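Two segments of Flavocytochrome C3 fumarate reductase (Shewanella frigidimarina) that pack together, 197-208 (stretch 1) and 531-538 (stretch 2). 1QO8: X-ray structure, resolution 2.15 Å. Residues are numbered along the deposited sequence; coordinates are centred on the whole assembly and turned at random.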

ATOM      1  N   GLN A 197     -10.783  15.195   3.769  1.00 50.41           N
ATOM      2  CA  GLN A 197     -11.366  15.425   2.487  1.00 50.97           C
ATOM      3  C   GLN A 197     -10.980  14.305   1.520  1.00 50.74           C
ATOM      4  O   GLN A 197     -11.302  14.437   0.354  1.00 51.17           O
ATOM      5  N   GLN A 198     -10.584  13.137   1.984  1.00 50.11           N
ATOM      6  CA  GLN A 198     -10.149  12.023   1.126  1.00 47.45           C
ATOM      7  C   GLN A 198     -11.215  10.949   0.928  1.00 48.92           C
ATOM      8  O   GLN A 198     -11.055  10.057   0.054  1.00 47.32           O
ATOM      9  N   ASN A 199     -12.279  11.013   1.741  1.00 46.13           N
ATOM     10  CA  ASN A 199     -13.329  10.028   1.708  1.00 48.68           C
ATOM     11  C   ASN A 199     -13.967  10.061   0.304  1.00 48.88           C
ATOM     12  O   ASN A 199     -14.047  11.128  -0.263  1.00 48.09           O
ATOM     13  N   ASP A 200     -14.348   8.918  -0.195  1.00 48.82           N
ATOM     14  CA  ASP A 200     -15.253   8.789  -1.322  1.00 51.53           C
ATOM     15  C   ASP A 200     -16.629   9.371  -0.970  1.00 51.65           C
ATOM     16  O   ASP A 200     -17.513   8.769  -0.318  1.00 48.45           O
ATOM     17  N   ILE A 201     -16.857  10.581  -1.510  1.00 51.58           N
ATOM     18  CA  ILE A 201     -18.020  11.399  -1.202  1.00 53.37           C
ATOM     19  C   ILE A 201     -19.299  10.657  -1.515  1.00 51.93           C
ATOM     20  O   ILE A 201     -20.279  10.915  -0.813  1.00 51.41           O
ATOM     21  N   LYS A 202     -19.306   9.757  -2.484  1.00 52.05           N
ATOM     22  CA  LYS A 202     -20.487   8.980  -2.768  1.00 54.51           C
ATOM     23  C   LYS A 202     -20.782   7.951  -1.676  1.00 52.67           C
ATOM     24  O   LYS A 202     -21.953   7.679  -1.378  1.00 48.13           O
ATOM     25  N   LEU A 203     -19.696   7.394  -1.112  1.00 50.89           N
ATOM     26  CA  LEU A 203     -19.958   6.375  -0.066  1.00 47.17           C
ATOM     27  C   LEU A 203     -20.464   7.113   1.172  1.00 45.60           C
ATOM     28  O   LEU A 203     -21.415   6.669   1.824  1.00 44.57           O
ATOM     29  N   VAL A 204     -19.880   8.281   1.450  1.00 45.08           N
ATOM     30  CA  VAL A 204     -20.247   9.111   2.584  1.00 47.70           C
ATOM     31  C   VAL A 204     -21.700   9.544   2.541  1.00 51.60           C
ATOM     32  O   VAL A 204     -22.351   9.559   3.601  1.00 49.20           O
ATOM     33  N   THR A 205     -22.157   9.973   1.354  1.00 51.18           N
ATOM     34  CA  THR A 205     -23.548  10.348   1.146  1.00 51.51           C
ATOM     35  C   THR A 205     -24.534   9.235   1.429  1.00 50.51           C
ATOM     36  O   THR A 205     -25.517   9.439   2.147  1.00 50.63           O
ATOM     37  N   ILE A 206     -24.332   8.042   0.921  1.00 51.27           N
ATOM     38  CA  ILE A 206     -25.105   6.853   1.273  1.00 52.04           C
ATOM     39  C   ILE A 206     -25.058   6.511   2.756  1.00 51.83           C
ATOM     40  O   ILE A 206     -26.106   6.179   3.353  1.00 48.51           O
ATOM     41  N   LEU A 207     -23.851   6.596   3.317  1.00 49.01           N
ATOM     42  CA  LEU A 207     -23.703   6.425   4.753  1.00 51.27           C
ATOM     43  C   LEU A 207     -24.670   7.374   5.485  1.00 50.48           C
ATOM     44  O   LEU A 207     -25.501   6.877   6.238  1.00 48.77           O
ATOM     45  N   ALA A 208     -24.596   8.670   5.205  1.00 49.59           N
ATOM     46  CA  ALA A 208     -25.450   9.656   5.838  1.00 50.51           C
ATOM     47  C   ALA A 208     -26.925   9.361   5.565  1.00 52.42           C
ATOM     48  O   ALA A 208     -27.732   9.313   6.483  1.00 50.44           O
ATOM     49  N   THR A 531     -13.098  -2.848   3.803  1.00 40.03           N
ATOM     50  CA  THR A 531     -13.280  -1.903   2.715  1.00 43.98           C
ATOM     51  C   THR A 531     -12.579  -0.578   3.010  1.00 45.69           C
ATOM     52  O   THR A 531     -12.333  -0.216   4.162  1.00 41.19           O
ATOM     53  N   GLY A 532     -12.111   0.128   1.964  1.00 44.04           N
ATOM     54  CA  GLY A 532     -11.416   1.396   2.183  1.00 44.37           C
ATOM     55  C   GLY A 532     -12.251   2.525   1.655  1.00 47.52           C
ATOM     56  O   GLY A 532     -13.226   2.191   0.923  1.00 47.91           O
ATOM     57  N   GLY A 533     -12.129   3.826   1.816  1.00 49.22           N
ATOM     58  CA  GLY A 533     -13.017   4.768   1.182  1.00 49.05           C
ATOM     59  C   GLY A 533     -14.148   5.406   1.971  1.00 48.70           C
ATOM     60  O   GLY A 533     -14.585   6.531   1.637  1.00 47.86           O
ATOM     61  N   VAL A 534     -14.811   4.815   2.923  1.00 45.88           N
ATOM     62  CA  VAL A 534     -15.893   5.433   3.690  1.00 47.31           C
ATOM     63  C   VAL A 534     -15.334   6.549   4.585  1.00 47.53           C
ATOM     64  O   VAL A 534     -15.899   7.600   4.696  1.00 46.91           O
ATOM     65  N   HIS A 535     -14.167   6.351   5.195  1.00 44.02           N
ATOM     66  CA  HIS A 535     -13.557   7.181   6.181  1.00 46.12           C
ATOM     67  C   HIS A 535     -12.365   8.016   5.712  1.00 45.74           C
ATOM     68  O   HIS A 535     -11.845   8.836   6.493  1.00 44.04           O
ATOM     69  N   GLY A 536     -12.056   7.940   4.415  1.00 45.24           N
ATOM     70  CA  GLY A 536     -10.837   8.616   3.961  1.00 43.19           C
ATOM     71  C   GLY A 536      -9.672   8.423   4.890  1.00 42.00           C
ATOM     72  O   GLY A 536      -9.311   7.269   5.198  1.00 42.69           O
ATOM     73  N   TYR A 537      -8.972   9.481   5.261  1.00 42.00           N
ATOM     74  CA  TYR A 537      -7.750   9.299   6.085  1.00 41.86           C
ATOM     75  C   TYR A 537      -8.044   9.231   7.564  1.00 41.08           C
ATOM     76  O   TYR A 537      -7.081   9.038   8.318  1.00 41.93           O
ATOM     77  N   ASN A 538      -9.288   9.310   8.059  1.00 42.59           N
ATOM     78  CA  ASN A 538      -9.412   9.244   9.551  1.00 43.33           C
ATOM     79  C   ASN A 538     -10.830   8.892   9.890  1.00 42.71           C
ATOM     80  O   ASN A 538     -11.724   9.645   9.474  1.00 43.05           O
TER

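Packing of the loop 531-538 against the segment 197-208, whose helix begins at Ile-201; about 444 Å² is buried, both sides summed. Thr-531 stays clear of the other stretch, and Gly-532 barely touches it, Gly-532 O lying 4.3 Å from Leu-203 CD1. Gly-533 is buried and packs against Asp-200 and Leu-203. Gly-533 O accepts a hydrogen bond from Asp-200 N (3.0 Å), just where the helix begins. Asp-200 (chi1 t) is the N-cap: its OD1 accepts from Lys-202 N (3.1 Å) and forms a salt bridge with Lys-202 NZ (3.5 Å). Leu-203 (m, t) points toward the loop and lays CD1 4.0 Å from Gly-533 C; a CB on this glycine would come tightly against that methyl and jam against the preceding carbonyl. Val-534 (t) directs its CA-to-CB bond away, yet its methyls still meet the helix: CG2 lies 4.2 Å from Leu-203 CD1, and CG1 3.9 Å from CD2 of Leu-207 (t, p), which points toward the loop. Val-204 (t) adds CG2, 3.4 Å from Val-534 O. His-535 (m) also points away and opens a type II' turn ending at Asn-538, closed by Asn-538 N to His-535 O (3.0 Å). Within the turn, Gly-536 adopts positive phi and brings its CA 3.8 Å from Gln-198 C; a CB here would point toward the other stretch and clash with Gln-198 C and Asn-199 N. Tyr-537 (m) leaves the backbone sideways, but its ring reaches back to Gln-198 (m, m), whose CA-to-CB bond points toward stretch 2. Gln-198 CG sits over the ring face, 3.4 Å from the centroid of the Tyr-537 ring, a CH-pi contact. One water bridges the pair, donating to Gln-198 OE1 (2.7 Å) and hydrogen-bonding with Tyr-537 OH (2.9 Å). Asn-538 (t) makes no contact across; its side-chain amide is satisfied elsewhere in the structure.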

ATOM      1  CB  GLN A 197     -11.136  16.820   1.875  1.00 53.02           C
ATOM      2  CG  GLN A 197     -11.653  17.964   2.733  1.00 54.95           C
ATOM      3  CD  GLN A 197     -13.168  18.054   2.850  1.00 55.59           C
ATOM      4  OE1 GLN A 197     -13.688  18.560   3.846  1.00 57.42           O
ATOM      5  NE2 GLN A 197     -13.976  17.600   1.925  1.00 54.97           N
ATOM      6  CB  GLN A 198      -8.892  11.461   1.777  1.00 47.73           C
ATOM      7  CG  GLN A 198      -7.662  12.384   1.683  1.00 51.59           C
ATOM      8  CD  GLN A 198      -7.296  12.641   0.236  1.00 54.63           C
ATOM      9  OE1 GLN A 198      -7.406  11.815  -0.665  1.00 58.11           O
ATOM     10  NE2 GLN A 198      -6.885  13.809  -0.178  1.00 57.14           N
ATOM     11  CB  ASN A 199     -14.529  10.163   2.657  1.00 45.80           C
ATOM     12  CG  ASN A 199     -14.212  10.647   4.052  1.00 46.12           C
ATOM     13  OD1 ASN A 199     -14.702  10.179   5.110  1.00 47.07           O
ATOM     14  ND2 ASN A 199     -13.441  11.693   4.100  1.00 45.62           N
ATOM     15  CB  ASP A 200     -15.318   7.313  -1.696  1.00 51.22           C
ATOM     16  CG  ASP A 200     -16.119   7.083  -2.964  1.00 54.39           C
ATOM     17  OD1 ASP A 200     -17.002   7.858  -3.362  1.00 56.29           O
ATOM     18  OD2 ASP A 200     -15.936   6.092  -3.673  1.00 54.53           O
ATOM     19  CB  ILE A 201     -18.023  12.798  -1.860  1.00 53.76           C
ATOM     20  CG1 ILE A 201     -19.211  13.644  -1.448  1.00 57.27           C
ATOM     21  CG2 ILE A 201     -18.043  12.679  -3.395  1.00 52.56           C
ATOM     22  CD1 ILE A 201     -19.189  14.337  -0.124  1.00 59.22           C
ATOM     23  CB  LYS A 202     -20.364   8.279  -4.136  1.00 57.97           C
ATOM     24  CG  LYS A 202     -19.837   9.192  -5.211  1.00 62.47           C
ATOM     25  CD  LYS A 202     -19.146   8.508  -6.369  1.00 67.41           C
ATOM     26  CE  LYS A 202     -18.277   7.302  -6.051  1.00 67.83           C
ATOM     27  NZ  LYS A 202     -17.009   7.367  -6.857  1.00 70.36           N
ATOM     28  CB  LEU A 203     -18.675   5.577   0.130  1.00 45.94           C
ATOM     29  CG  LEU A 203     -18.119   4.766  -1.030  1.00 46.84           C
ATOM     30  CD1 LEU A 203     -16.880   4.005  -0.550  1.00 45.65           C
ATOM     31  CD2 LEU A 203     -19.165   3.790  -1.582  1.00 44.00           C
ATOM     32  CB  VAL A 204     -19.316  10.326   2.777  1.00 46.00           C
ATOM     33  CG1 VAL A 204     -19.638  11.165   3.988  1.00 44.17           C
ATOM     34  CG2 VAL A 204     -17.901   9.745   2.964  1.00 43.86           C
ATOM     35  CB  THR A 205     -23.702  10.887  -0.329  1.00 50.44           C
ATOM     36  OG1 THR A 205     -22.835  12.039  -0.404  1.00 50.76           O
ATOM     37  CG2 THR A 205     -25.120  11.295  -0.642  1.00 48.13           C
ATOM     38  CB  ILE A 206     -24.603   5.646   0.473  1.00 53.19           C
ATOM     39  CG1 ILE A 206     -25.011   5.949  -1.000  1.00 54.13           C
ATOM     40  CG2 ILE A 206     -25.140   4.317   0.953  1.00 52.28           C
ATOM     41  CD1 ILE A 206     -24.689   4.866  -1.981  1.00 54.31           C
ATOM     42  CB  LEU A 207     -22.272   6.658   5.268  1.00 48.70           C
ATOM     43  CG  LEU A 207     -22.127   6.366   6.758  1.00 51.11           C
ATOM     44  CD1 LEU A 207     -22.433   4.899   6.995  1.00 51.77           C
ATOM     45  CD2 LEU A 207     -20.718   6.713   7.288  1.00 49.70           C
ATOM     46  CB  ALA A 208     -25.169  11.094   5.372  1.00 45.33           C
ATOM     47  CB  THR A 531     -14.810  -1.759   2.754  1.00 46.34           C
ATOM     48  OG1 THR A 531     -15.517  -2.639   1.833  1.00 44.80           O
ATOM     49  CG2 THR A 531     -15.318  -0.426   2.995  1.00 41.50           C
ATOM     50  CB  VAL A 534     -16.622   4.348   4.521  1.00 45.95           C
ATOM     51  CG1 VAL A 534     -17.746   5.053   5.323  1.00 47.80           C
ATOM     52  CG2 VAL A 534     -17.244   3.356   3.559  1.00 45.71           C
ATOM     53  CB  HIS A 535     -13.077   6.322   7.383  1.00 43.50           C
ATOM     54  CG  HIS A 535     -14.187   5.498   7.942  1.00 44.51           C
ATOM     55  ND1 HIS A 535     -14.166   4.102   7.898  1.00 45.21           N
ATOM     56  CD2 HIS A 535     -15.370   5.869   8.516  1.00 41.48           C
ATOM     57  CE1 HIS A 535     -15.262   3.632   8.465  1.00 45.79           C
ATOM     58  NE2 HIS A 535     -16.014   4.685   8.818  1.00 46.30           N
ATOM     59  CB  TYR A 537      -6.728  10.422   5.797  1.00 43.28           C
ATOM     60  CG  TYR A 537      -6.055  10.415   4.448  1.00 45.40           C
ATOM     61  CD1 TYR A 537      -6.430   9.516   3.446  1.00 45.80           C
ATOM     62  CD2 TYR A 537      -5.003  11.294   4.167  1.00 45.76           C
ATOM     63  CE1 TYR A 537      -5.784   9.506   2.220  1.00 46.51           C
ATOM     64  CE2 TYR A 537      -4.344  11.302   2.936  1.00 46.72           C
ATOM     65  CZ  TYR A 537      -4.738  10.395   1.975  1.00 48.13           C
ATOM     66  OH  TYR A 537      -4.119  10.335   0.755  1.00 46.22           O
ATOM     67  CB  ASN A 538      -9.000  10.586  10.155  1.00 46.09           C
ATOM     68  CG  ASN A 538      -9.078  10.547  11.678  1.00 48.05           C
ATOM     69  OD1 ASN A 538      -8.495   9.721  12.367  1.00 47.27           O
ATOM     70  ND2 ASN A 538      -9.927  11.394  12.243  1.00 48.31           N
TER
HETATM   71  O   HOH W   1      -5.365  10.576  -1.873  1.00 71.82           O